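Local coordinates for D-isomer specific 2-hydroxyacid dehydrogenase family protein (Desulfovibrio vulgaris, PDB 5TX7) that probably interconverts D-2-hydroxy acids and 2-oxo acids, using NAD bound by a Rossmann-type domain as coenzyme, at residues Arg222-Met227 against Arg245-Ala250; Leu233-Thr236 against Leu241-Glu244. All coordinates share one frame; numbering follows the deposited sequence.

Interaction 1: residues Arg222-Met227 against Arg245-Ala250; sequences RRLASM and RAVAEA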
ATOM      1  N   ARG A 222      12.990 -26.501   0.511  1.00 48.95           N
ATOM      2  CA  ARG A 222      13.752 -26.582  -0.745  1.00 51.35           C
ATOM      3  C   ARG A 222      13.553 -25.386  -1.670  1.00 48.65           C
ATOM      4  O   ARG A 222      14.528 -24.852  -2.201  1.00 48.23           O
ATOM      5  CB  ARG A 222      13.412 -27.856  -1.532  1.00 56.59           C
ATOM      6  CG  ARG A 222      14.255 -28.049  -2.802  1.00 61.55           C
ATOM      7  CD  ARG A 222      13.803 -29.242  -3.627  1.00 68.35           C
ATOM      8  NE  ARG A 222      12.388 -29.142  -3.981  1.00 74.08           N
ATOM      9  CZ  ARG A 222      11.884 -28.602  -5.094  1.00 75.50           C
ATOM     10  NH1 ARG A 222      10.567 -28.572  -5.239  1.00 82.22           N
ATOM     11  NH2 ARG A 222      12.651 -28.108  -6.063  1.00 72.41           N
ATOM     12  N   ARG A 223      12.296 -24.990  -1.882  1.00 46.71           N
ATOM     13  CA  ARG A 223      12.004 -23.815  -2.693  1.00 44.24           C
ATOM     14  C   ARG A 223      12.482 -22.536  -2.022  1.00 43.45           C
ATOM     15  O   ARG A 223      12.935 -21.615  -2.716  1.00 41.27           O
ATOM     16  CB  ARG A 223      10.536 -23.722  -3.012  1.00 42.73           C
ATOM     17  CG  ARG A 223      10.230 -24.454  -4.290  1.00 44.69           C
ATOM     18  CD  ARG A 223       8.831 -24.989  -4.364  1.00 46.11           C
ATOM     19  NE  ARG A 223       8.734 -25.990  -5.423  1.00 50.17           N
ATOM     20  CZ  ARG A 223       7.711 -26.822  -5.579  1.00 51.85           C
ATOM     21  NH1 ARG A 223       6.667 -26.777  -4.758  1.00 54.93           N
ATOM     22  NH2 ARG A 223       7.726 -27.724  -6.537  1.00 54.30           N
ATOM     23  N   LEU A 224      12.393 -22.493  -0.695  1.00 42.20           N
ATOM     24  CA  LEU A 224      12.919 -21.347   0.073  1.00 42.69           C
ATOM     25  C   LEU A 224      14.436 -21.220  -0.071  1.00 43.65           C
ATOM     26  O   LEU A 224      14.935 -20.135  -0.335  1.00 44.19           O
ATOM     27  CB  LEU A 224      12.531 -21.427   1.546  1.00 42.96           C
ATOM     28  CG  LEU A 224      11.050 -21.201   1.890  1.00 41.42           C
ATOM     29  CD1 LEU A 224      10.809 -21.631   3.334  1.00 42.84           C
ATOM     30  CD2 LEU A 224      10.644 -19.759   1.658  1.00 40.01           C
ATOM     31  N   ALA A 225      15.149 -22.341   0.030  1.00 44.85           N
ATOM     32  CA  ALA A 225      16.604 -22.366  -0.192  1.00 44.72           C
ATOM     33  C   ALA A 225      17.009 -21.903  -1.594  1.00 46.43           C
ATOM     34  O   ALA A 225      18.105 -21.386  -1.780  1.00 50.90           O
ATOM     35  CB  ALA A 225      17.140 -23.759   0.048  1.00 45.65           C
ATOM     36  N   SER A 226      16.136 -22.104  -2.578  1.00 46.00           N
ATOM     37  CA  SER A 226      16.390 -21.659  -3.950  1.00 46.84           C
ATOM     38  C   SER A 226      16.242 -20.148  -4.151  1.00 45.45           C
ATOM     39  O   SER A 226      16.699 -19.621  -5.154  1.00 48.42           O
ATOM     40  CB  SER A 226      15.488 -22.424  -4.947  1.00 46.89           C
ATOM     41  OG  SER A 226      14.205 -21.852  -5.055  1.00 42.28           O
ATOM     42  N   MET A 227      15.586 -19.462  -3.226  1.00 44.42           N
ATOM     43  CA  MET A 227      15.280 -18.035  -3.410  1.00 44.81           C
ATOM     44  C   MET A 227      16.506 -17.193  -3.115  1.00 46.08           C
ATOM     45  O   MET A 227      17.392 -17.611  -2.357  1.00 51.28           O
ATOM     46  CB  MET A 227      14.147 -17.587  -2.498  1.00 43.68           C
ATOM     47  CG  MET A 227      12.800 -18.207  -2.842  1.00 45.31           C
ATOM     48  SD  MET A 227      11.462 -17.560  -1.831  1.00 49.50           S
ATOM     49  CE  MET A 227      11.142 -16.094  -2.817  1.00 46.91           C
ATOM     50  N   ARG A 245       7.198 -24.069   9.547  1.00 61.73           N
ATOM     51  CA  ARG A 245       8.519 -24.208  10.170  1.00 65.76           C
ATOM     52  C   ARG A 245       9.630 -23.649   9.282  1.00 58.05           C
ATOM     53  O   ARG A 245      10.429 -22.824   9.702  1.00 55.02           O
ATOM     54  CB  ARG A 245       8.781 -25.688  10.496  1.00 76.05           C
ATOM     55  CG  ARG A 245      10.151 -26.022  11.078  1.00 86.65           C
ATOM     56  CD  ARG A 245      10.532 -25.159  12.278  1.00 94.48           C
ATOM     57  NE  ARG A 245       9.615 -25.336  13.409  1.00102.58           N
ATOM     58  CZ  ARG A 245       9.848 -24.930  14.661  1.00105.73           C
ATOM     59  NH1 ARG A 245      10.987 -24.312  14.996  1.00106.22           N
ATOM     60  NH2 ARG A 245       8.925 -25.152  15.599  1.00105.88           N
ATOM     61  N   ALA A 246       9.663 -24.106   8.043  1.00 55.04           N
ATOM     62  CA  ALA A 246      10.667 -23.667   7.071  1.00 51.55           C
ATOM     63  C   ALA A 246      10.632 -22.161   6.848  1.00 47.24           C
ATOM     64  O   ALA A 246      11.683 -21.517   6.721  1.00 45.57           O
ATOM     65  CB  ALA A 246      10.488 -24.403   5.755  1.00 49.89           C
ATOM     66  N   VAL A 247       9.425 -21.598   6.827  1.00 44.70           N
ATOM     67  CA  VAL A 247       9.260 -20.158   6.621  1.00 41.85           C
ATOM     68  C   VAL A 247       9.786 -19.383   7.841  1.00 43.37           C
ATOM     69  O   VAL A 247      10.490 -18.382   7.686  1.00 41.41           O
ATOM     70  CB  VAL A 247       7.795 -19.824   6.273  1.00 40.45           C
ATOM     71  CG1 VAL A 247       7.555 -18.323   6.220  1.00 38.52           C
ATOM     72  CG2 VAL A 247       7.409 -20.463   4.943  1.00 40.48           C
ATOM     73  N   ALA A 248       9.468 -19.851   9.050  1.00 44.92           N
ATOM     74  CA  ALA A 248       9.995 -19.218  10.255  1.00 47.16           C
ATOM     75  C   ALA A 248      11.533 -19.183  10.232  1.00 49.14           C
ATOM     76  O   ALA A 248      12.133 -18.141  10.452  1.00 50.13           O
ATOM     77  CB  ALA A 248       9.490 -19.933  11.493  1.00 48.81           C
ATOM     78  N   GLU A 249      12.144 -20.324   9.937  1.00 52.87           N
ATOM     79  CA  GLU A 249      13.602 -20.447   9.841  1.00 54.60           C
ATOM     80  C   GLU A 249      14.187 -19.550   8.742  1.00 51.01           C
ATOM     81  O   GLU A 249      15.242 -18.950   8.938  1.00 52.63           O
ATOM     82  CB  GLU A 249      14.034 -21.929   9.696  1.00 61.27           C
ATOM     83  CG  GLU A 249      14.394 -22.603  11.033  1.00 73.84           C
ATOM     84  CD  GLU A 249      14.122 -24.125  11.115  1.00 82.76           C
ATOM     85  OE1 GLU A 249      14.018 -24.632  12.258  1.00 82.33           O
ATOM     86  OE2 GLU A 249      14.033 -24.839  10.079  1.00 88.77           O
ATOM     87  N   ALA A 250      13.493 -19.426   7.612  1.00 47.41           N
ATOM     88  CA  ALA A 250      13.934 -18.521   6.516  1.00 45.53           C
ATOM     89  C   ALA A 250      13.887 -17.050   6.892  1.00 44.77           C
ATOM     90  O   ALA A 250      14.729 -16.264   6.451  1.00 46.98           O
ATOM     91  CB  ALA A 250      13.109 -18.745   5.249  1.00 43.65           C
TER

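Interaction 2: residues Leu233-Thr236 against Leu241-Glu244; sequences LINT and LLDE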
ATOM      1  N   LEU A 233       7.750 -13.107   0.832  1.00 36.95           N
ATOM      2  CA  LEU A 233       6.636 -14.050   0.608  1.00 35.45           C
ATOM      3  C   LEU A 233       5.306 -13.457   1.084  1.00 36.64           C
ATOM      4  O   LEU A 233       5.223 -12.902   2.179  1.00 38.10           O
ATOM      5  CB  LEU A 233       6.901 -15.344   1.375  1.00 36.60           C
ATOM      6  CG  LEU A 233       5.830 -16.433   1.268  1.00 36.94           C
ATOM      7  CD1 LEU A 233       5.672 -16.931  -0.161  1.00 36.50           C
ATOM      8  CD2 LEU A 233       6.150 -17.560   2.220  1.00 38.77           C
ATOM      9  N   ILE A 234       4.267 -13.573   0.263  1.00 37.16           N
ATOM     10  CA  ILE A 234       2.928 -13.081   0.609  1.00 36.67           C
ATOM     11  C   ILE A 234       1.962 -14.227   0.411  1.00 36.65           C
ATOM     12  O   ILE A 234       1.999 -14.896  -0.632  1.00 35.41           O
ATOM     13  CB  ILE A 234       2.463 -11.915  -0.304  1.00 37.46           C
ATOM     14  CG1 ILE A 234       3.504 -10.780  -0.365  1.00 37.71           C
ATOM     15  CG2 ILE A 234       1.130 -11.357   0.184  1.00 38.36           C
ATOM     16  CD1 ILE A 234       3.716 -10.019   0.942  1.00 39.95           C
ATOM     17  N   ASN A 235       1.081 -14.438   1.383  1.00 36.01           N
ATOM     18  CA  ASN A 235       0.077 -15.492   1.298  1.00 35.95           C
ATOM     19  C   ASN A 235      -1.282 -14.998   1.789  1.00 39.50           C
ATOM     20  O   ASN A 235      -1.518 -14.887   3.001  1.00 43.10           O
ATOM     21  CB  ASN A 235       0.505 -16.682   2.121  1.00 36.31           C
ATOM     22  CG  ASN A 235      -0.445 -17.864   1.991  1.00 38.02           C
ATOM     23  OD1 ASN A 235      -1.105 -18.034   0.983  1.00 38.41           O
ATOM     24  ND2 ASN A 235      -0.482 -18.707   3.011  1.00 40.19           N
ATOM     25  N   THR A 236      -2.156 -14.698   0.834  1.00 37.18           N
ATOM     26  CA  THR A 236      -3.550 -14.375   1.099  1.00 40.26           C
ATOM     27  C   THR A 236      -4.474 -15.526   0.644  1.00 42.79           C
ATOM     28  O   THR A 236      -5.698 -15.348   0.593  1.00 49.07           O
ATOM     29  CB  THR A 236      -3.962 -13.121   0.312  1.00 40.22           C
ATOM     30  OG1 THR A 236      -3.725 -13.349  -1.077  1.00 42.13           O
ATOM     31  CG2 THR A 236      -3.155 -11.913   0.742  1.00 40.69           C
ATOM     32  N   LEU A 241      -0.661 -24.130   2.321  1.00 48.05           N
ATOM     33  CA  LEU A 241       0.267 -23.943   1.207  1.00 47.76           C
ATOM     34  C   LEU A 241       1.729 -23.796   1.665  1.00 47.27           C
ATOM     35  O   LEU A 241       2.636 -24.031   0.876  1.00 48.03           O
ATOM     36  CB  LEU A 241      -0.157 -22.743   0.343  1.00 45.81           C
ATOM     37  CG  LEU A 241      -1.479 -22.841  -0.399  1.00 45.10           C
ATOM     38  CD1 LEU A 241      -1.758 -21.540  -1.125  1.00 43.94           C
ATOM     39  CD2 LEU A 241      -1.471 -23.993  -1.385  1.00 46.22           C
ATOM     40  N   LEU A 242       1.952 -23.428   2.924  1.00 50.63           N
ATOM     41  CA  LEU A 242       3.304 -23.267   3.487  1.00 52.82           C
ATOM     42  C   LEU A 242       3.681 -24.382   4.433  1.00 54.08           C
ATOM     43  O   LEU A 242       2.815 -24.904   5.132  1.00 56.68           O
ATOM     44  CB  LEU A 242       3.358 -22.009   4.356  1.00 54.05           C
ATOM     45  CG  LEU A 242       2.879 -20.673   3.886  1.00 51.06           C
ATOM     46  CD1 LEU A 242       3.214 -19.634   4.945  1.00 52.02           C
ATOM     47  CD2 LEU A 242       3.609 -20.412   2.606  1.00 50.07           C
ATOM     48  N   ASP A 243       4.978 -24.692   4.486  1.00 57.03           N
ATOM     49  CA  ASP A 243       5.570 -25.376   5.642  1.00 59.09           C
ATOM     50  C   ASP A 243       5.962 -24.248   6.594  1.00 54.29           C
ATOM     51  O   ASP A 243       6.962 -23.556   6.376  1.00 50.08           O
ATOM     52  CB  ASP A 243       6.778 -26.231   5.224  1.00 65.06           C
ATOM     53  CG  ASP A 243       7.514 -26.872   6.423  1.00 72.66           C
ATOM     54  OD1 ASP A 243       7.124 -26.667   7.590  1.00 79.93           O
ATOM     55  OD2 ASP A 243       8.509 -27.594   6.199  1.00 78.92           O
ATOM     56  N   GLU A 244       5.152 -24.054   7.631  1.00 55.62           N
ATOM     57  CA  GLU A 244       5.290 -22.920   8.560  1.00 57.72           C
ATOM     58  C   GLU A 244       6.649 -22.888   9.265  1.00 58.08           C
ATOM     59  O   GLU A 244       7.191 -21.808   9.519  1.00 55.81           O
ATOM     60  CB  GLU A 244       4.136 -22.906   9.590  1.00 61.94           C
ATOM     61  CG  GLU A 244       2.748 -22.661   8.973  1.00 63.71           C
ATOM     62  CD  GLU A 244       1.656 -22.364   9.995  1.00 70.32           C
ATOM     63  OE1 GLU A 244       1.795 -22.734  11.198  1.00 72.92           O
ATOM     64  OE2 GLU A 244       0.627 -21.747   9.602  1.00 71.98           O
TER

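Interaction 1: residues Arg222-Met227 against Arg245-Ala250
L224 and A250 mark the closest backbone approach, with 7.1 Å between the CA atom of L224 and the CA atom of A250, so the short helix 221-225 and the longer helix 244-253 stay a side chain apart. Both belong to the NAD-binding Rossmann-type domain, flanking strand 231-235 in sequence and lying side by side in the fold. One side chain, L224, makes the whole junction. Its CG sits anti to the carbonyl carbon (chi1 -70°), and CD1 is then extended away from CA, so this single methyl leads into the second helix. It comes within 3.7 Å of A246 CB, and it also meets V247 CG2 at 3.9 Å and, one turn beyond A246, A250 CB at 4.2 Å. A246 and A250 thus face it with their CB methyls, and L224 CD1 also lies 3.5 Å from A246 O, the carbonyl that accepts from A250 N inside the helix. The contact is buried and apolar, and L256 of strand 256-261 touches L224, V247 and A250 from the sheet. On the helix 195-201 side, R222 NH1 and R223 NE both form salt bridges with the carboxylate oxygen D196 OD1. S226 folds its hydroxyl back onto its own chain, OG donating to R223 O over 2.7 Å, with a C=O...OG angle of 127° and the donor tilted 23° from the carbonyl plane.

Interaction 2: residues Leu233-Thr236 against Leu241-Glu244
Apolar contact first: L233 CD2 meets L242 CD2 at 3.8 Å, the two leucines running alongside each other in opposite directions. L233 comes off strand 231-235, L242 off the loop just before helix 244-253, and L242 also rests on V219 and on L261 of strand 256-261.

The mixed contacts centre on N235. A chi1 of -176° swings the N235 amide out from the strand toward the loop. ND2 comes 4.0 Å from L242 CG, and OD1 lies 4.1 Å from L241 CD1; both are van der Waals neighbours. The amide's polar atoms are engaged in the intervening turn instead: OD1 accepts from A237 N, an Asx turn, and ND2 donates to R238 O. Two bonds thus fix the rotation of the amide while L241 and L242 pack beside it, with L207, L261 and V263 adding to the cover. I234 turns the other way, onto helix 100-116.

At the far end D243 is the N-cap of helix 244-253, OD1 reaching R245 N through a weak bond. A strand end, an asparagine-held turn and a capped helix start make up a Rossmann strand-to-helix connection, here probably carrying the N-T-A-R-G segment of the D-2-hydroxyacid dehydrogenase family signature.

The two interactions sit with their centres 11 Å apart, on the same side of the chain's centre, in the NAD-binding domain with its seven-stranded parallel sheet. Along the chain, interaction 2 is nested within interaction 1: helix 221-225, strand 231-235, the turn and residues 241-243, then helix 244-253 follow in that order, and interaction 1 closes the outer loop. V247 joins them physically, since its CG2 packs 4.2 Å from L233 CD2 and 4.3 Å from L242 CD1 while also meeting the first helix. V247 thus bridges the two contacts, and helix 244-253 rests on both the strand before it and helix 221-225.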